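Local coordinates for protein glycosyl hydrolase, family 38 (Enterococcus faecalis, PDB 5KBP) that probably hydrolyses alpha-mannosidic linkages, as a metal-dependent glycoside hydrolase of family 38, at residues A[416-422]-A[492-498]. Residues are numbered along the deposited sequence; the frame is centred on the assembly and turned at random.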
ATOM      1  N   LYS A 416      19.783  26.262 -16.603  1.00 65.01           N
ATOM      2  CA  LYS A 416      18.977  25.232 -17.238  1.00 66.23           C
ATOM      3  C   LYS A 416      18.613  25.643 -18.658  1.00 64.79           C
ATOM      4  O   LYS A 416      18.123  26.754 -18.887  1.00 66.58           O
ATOM      5  CB  LYS A 416      17.711  24.948 -16.431  1.00 71.33           C
ATOM      6  CG  LYS A 416      17.328  23.487 -16.474  1.00 71.54           C
ATOM      7  CD  LYS A 416      15.935  23.232 -15.961  1.00 69.73           C
ATOM      8  CE  LYS A 416      15.589  21.773 -16.156  1.00 70.38           C
ATOM      9  NZ  LYS A 416      16.033  21.273 -17.485  1.00 66.26           N
ATOM     10  N   THR A 417      18.857  24.738 -19.604  1.00 56.40           N
ATOM     11  CA  THR A 417      18.513  24.924 -21.007  1.00 56.29           C
ATOM     12  C   THR A 417      17.606  23.778 -21.428  1.00 65.66           C
ATOM     13  O   THR A 417      17.981  22.608 -21.296  1.00 71.44           O
ATOM     14  CB  THR A 417      19.767  24.966 -21.879  1.00 56.04           C
ATOM     15  OG1 THR A 417      20.559  26.107 -21.527  1.00 59.39           O
ATOM     16  CG2 THR A 417      19.385  25.047 -23.343  1.00 70.73           C
ATOM     17  N   GLU A 418      16.422  24.111 -21.936  1.00 64.76           N
ATOM     18  CA  GLU A 418      15.419  23.091 -22.212  1.00 72.87           C
ATOM     19  C   GLU A 418      14.336  23.670 -23.110  1.00 70.87           C
ATOM     20  O   GLU A 418      13.947  24.830 -22.949  1.00 79.18           O
ATOM     21  CB  GLU A 418      14.806  22.570 -20.903  1.00 86.08           C
ATOM     22  CG  GLU A 418      13.575  21.697 -21.067  1.00100.18           C
ATOM     23  CD  GLU A 418      13.095  21.127 -19.748  1.00112.72           C
ATOM     24  OE1 GLU A 418      13.949  20.797 -18.898  1.00116.20           O
ATOM     25  OE2 GLU A 418      11.866  21.012 -19.557  1.00117.80           O
ATOM     26  N   VAL A 419      13.864  22.860 -24.054  1.00 57.20           N
ATOM     27  CA  VAL A 419      12.684  23.185 -24.846  1.00 57.15           C
ATOM     28  C   VAL A 419      11.466  22.760 -24.034  1.00 62.59           C
ATOM     29  O   VAL A 419      11.176  21.567 -23.907  1.00 62.47           O
ATOM     30  CB  VAL A 419      12.715  22.498 -26.215  1.00 59.75           C
ATOM     31  CG1 VAL A 419      11.411  22.740 -26.958  1.00 65.43           C
ATOM     32  CG2 VAL A 419      13.894  23.005 -27.031  1.00 44.86           C
ATOM     33  N   VAL A 420      10.753  23.736 -23.481  1.00 64.20           N
ATOM     34  CA  VAL A 420       9.724  23.492 -22.479  1.00 65.50           C
ATOM     35  C   VAL A 420       8.355  23.445 -23.142  1.00 64.77           C
ATOM     36  O   VAL A 420       8.128  24.035 -24.204  1.00 73.44           O
ATOM     37  CB  VAL A 420       9.774  24.572 -21.376  1.00 73.35           C
ATOM     38  CG1 VAL A 420       8.998  24.130 -20.141  1.00 74.07           C
ATOM     39  CG2 VAL A 420      11.213  24.887 -21.017  1.00 82.60           C
ATOM     40  N   THR A 421       7.436  22.721 -22.507  1.00 63.89           N
ATOM     41  CA  THR A 421       6.037  22.649 -22.907  1.00 62.76           C
ATOM     42  C   THR A 421       5.179  23.152 -21.755  1.00 60.28           C
ATOM     43  O   THR A 421       5.360  22.723 -20.609  1.00 72.47           O
ATOM     44  CB  THR A 421       5.650  21.214 -23.292  1.00 66.28           C
ATOM     45  OG1 THR A 421       5.871  21.011 -24.694  1.00 63.34           O
ATOM     46  CG2 THR A 421       4.192  20.925 -22.956  1.00 66.00           C
ATOM     47  N   VAL A 422       4.258  24.067 -22.054  1.00 53.86           N
ATOM     48  CA  VAL A 422       3.391  24.678 -21.053  1.00 55.01           C
ATOM     49  C   VAL A 422       1.953  24.590 -21.540  1.00 59.43           C
ATOM     50  O   VAL A 422       1.645  25.023 -22.656  1.00 68.44           O
ATOM     51  CB  VAL A 422       3.777  26.145 -20.780  1.00 59.11           C
ATOM     52  CG1 VAL A 422       2.758  26.798 -19.861  1.00 65.13           C
ATOM     53  CG2 VAL A 422       5.176  26.232 -20.189  1.00 59.99           C
ATOM     54  N   VAL A 492       1.782  25.230 -25.403  1.00 57.79           N
ATOM     55  CA  VAL A 492       2.738  26.119 -26.054  1.00 63.39           C
ATOM     56  C   VAL A 492       4.146  25.609 -25.785  1.00 60.18           C
ATOM     57  O   VAL A 492       4.453  25.151 -24.679  1.00 56.12           O
ATOM     58  CB  VAL A 492       2.570  27.571 -25.564  1.00 65.86           C
ATOM     59  CG1 VAL A 492       3.497  28.504 -26.324  1.00 70.86           C
ATOM     60  CG2 VAL A 492       1.121  28.013 -25.711  1.00 65.12           C
ATOM     61  N   GLU A 493       5.002  25.692 -26.801  1.00 65.88           N
ATOM     62  CA  GLU A 493       6.374  25.207 -26.728  1.00 67.48           C
ATOM     63  C   GLU A 493       7.321  26.400 -26.697  1.00 68.04           C
ATOM     64  O   GLU A 493       7.287  27.244 -27.599  1.00 73.52           O
ATOM     65  CB  GLU A 493       6.687  24.297 -27.915  1.00 69.94           C
ATOM     66  CG  GLU A 493       7.922  23.434 -27.742  1.00 80.11           C
ATOM     67  CD  GLU A 493       8.102  22.445 -28.877  1.00 90.09           C
ATOM     68  OE1 GLU A 493       7.778  22.795 -30.031  1.00 92.93           O
ATOM     69  OE2 GLU A 493       8.558  21.313 -28.613  1.00 92.70           O
ATOM     70  N   LEU A 494       8.158  26.470 -25.665  1.00 64.14           N
ATOM     71  CA  LEU A 494       9.123  27.548 -25.509  1.00 62.96           C
ATOM     72  C   LEU A 494      10.540  26.992 -25.523  1.00 62.94           C
ATOM     73  O   LEU A 494      10.783  25.852 -25.116  1.00 57.81           O
ATOM     74  CB  LEU A 494       8.890  28.329 -24.206  1.00 59.65           C
ATOM     75  CG  LEU A 494       7.583  29.116 -24.071  1.00 62.60           C
ATOM     76  CD1 LEU A 494       7.571  29.910 -22.775  1.00 68.80           C
ATOM     77  CD2 LEU A 494       7.385  30.036 -25.262  1.00 64.52           C
ATOM     78  N   SER A 495      11.475  27.811 -25.997  1.00 62.15           N
ATOM     79  CA  SER A 495      12.896  27.469 -26.037  1.00 63.09           C
ATOM     80  C   SER A 495      13.606  28.315 -24.985  1.00 64.90           C
ATOM     81  O   SER A 495      13.893  29.493 -25.213  1.00 69.27           O
ATOM     82  CB  SER A 495      13.476  27.700 -27.429  1.00 67.09           C
ATOM     83  OG  SER A 495      14.858  27.383 -27.466  1.00 69.42           O
ATOM     84  N   VAL A 496      13.884  27.711 -23.832  1.00 59.47           N
ATOM     85  CA  VAL A 496      14.523  28.392 -22.711  1.00 58.86           C
ATOM     86  C   VAL A 496      16.021  28.126 -22.769  1.00 64.74           C
ATOM     87  O   VAL A 496      16.453  26.966 -22.827  1.00 65.61           O
ATOM     88  CB  VAL A 496      13.928  27.933 -21.370  1.00 58.81           C
ATOM     89  CG1 VAL A 496      14.688  28.550 -20.209  1.00 59.66           C
ATOM     90  CG2 VAL A 496      12.452  28.297 -21.301  1.00 55.45           C
ATOM     91  N   LYS A 497      16.813  29.196 -22.744  1.00 69.26           N
ATOM     92  CA  LYS A 497      18.258  29.122 -22.935  1.00 65.17           C
ATOM     93  C   LYS A 497      18.958  29.690 -21.706  1.00 70.63           C
ATOM     94  O   LYS A 497      18.912  30.902 -21.465  1.00 69.98           O
ATOM     95  CB  LYS A 497      18.673  29.876 -24.198  1.00 57.57           C
ATOM     96  CG  LYS A 497      20.164  29.853 -24.486  1.00 60.21           C
ATOM     97  CD  LYS A 497      20.481  30.621 -25.760  1.00 68.63           C
ATOM     98  CE  LYS A 497      21.974  30.642 -26.047  1.00 76.13           C
ATOM     99  NZ  LYS A 497      22.282  31.402 -27.291  1.00 77.30           N
ATOM    100  N   GLU A 498      19.605  28.809 -20.938  1.00 74.48           N
ATOM    101  CA  GLU A 498      20.447  29.196 -19.802  1.00 76.13           C
ATOM    102  C   GLU A 498      19.681  30.047 -18.790  1.00 67.50           C
ATOM    103  O   GLU A 498      20.098  31.150 -18.427  1.00 65.89           O
ATOM    104  CB  GLU A 498      21.711  29.918 -20.277  1.00 81.60           C
ATOM    105  CG  GLU A 498      22.636  29.059 -21.121  1.00 93.62           C
ATOM    106  CD  GLU A 498      23.959  29.737 -21.415  1.00105.11           C
ATOM    107  OE1 GLU A 498      24.944  29.023 -21.689  1.00107.10           O
ATOM    108  OE2 GLU A 498      24.014  30.984 -21.365  1.00109.43           O
TER
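V420 and V496 meet on one face of the antiparallel segments 416-422 and 492-498, methyl against methyl: CG2 of V420 lies 3.6 Å from CG2 of V496. They belong to successive hydrogen-bonded pairs, with V419-S495 between, and approach diagonally. In V420, CG2 stands anti to the carbonyl carbon (chi1 -164°), the setting that turns this branch to its partner. On this face V420 packs on L408, V422 and L494 on F406, and V492 and L494 on V453, residues of the facing strands 404-410 and 451-454, as expected of a beta sandwich; branched aliphatic residues suit it, being compact and at ease in extended backbone. Packing is tight around these four and opens toward V496 and E418.

Six backbone hydrogen bonds hold the strands together, two at each of the pairs E418-V496, V420-L494 and V422-V492. V420 N reaches L494 O at 2.7 Å, and the bond from V492 N to V422 O is nearly straight, at 170°.

The other face, carrying V419, T421, E493 and S495, is looser, and T421 is exposed. Here CG1 of V419 rests 3.6 Å from CG of E493, against the aliphatic part of a glutamate whose CG is anti to its backbone N. The carboxylate pairs through OE1 with R464 of the adjoining strand 463-475, so E493 serves both its neighbours, one by carbon and one by charge.

Where the chain turns a corner at E498, T417 takes over from the regular pairing: its OG1, set beside its own backbone N, accepts a bent bond (144°) from E498 N at 2.9 Å. Within segment 416-422, K416 NZ forms a salt bridge with E418 OE1 at 2.6 Å. The chemistry thus implies an amphipathic strand pair, joined by main-chain bonds, packed by aliphatic groups and bordered by polar and charged ones.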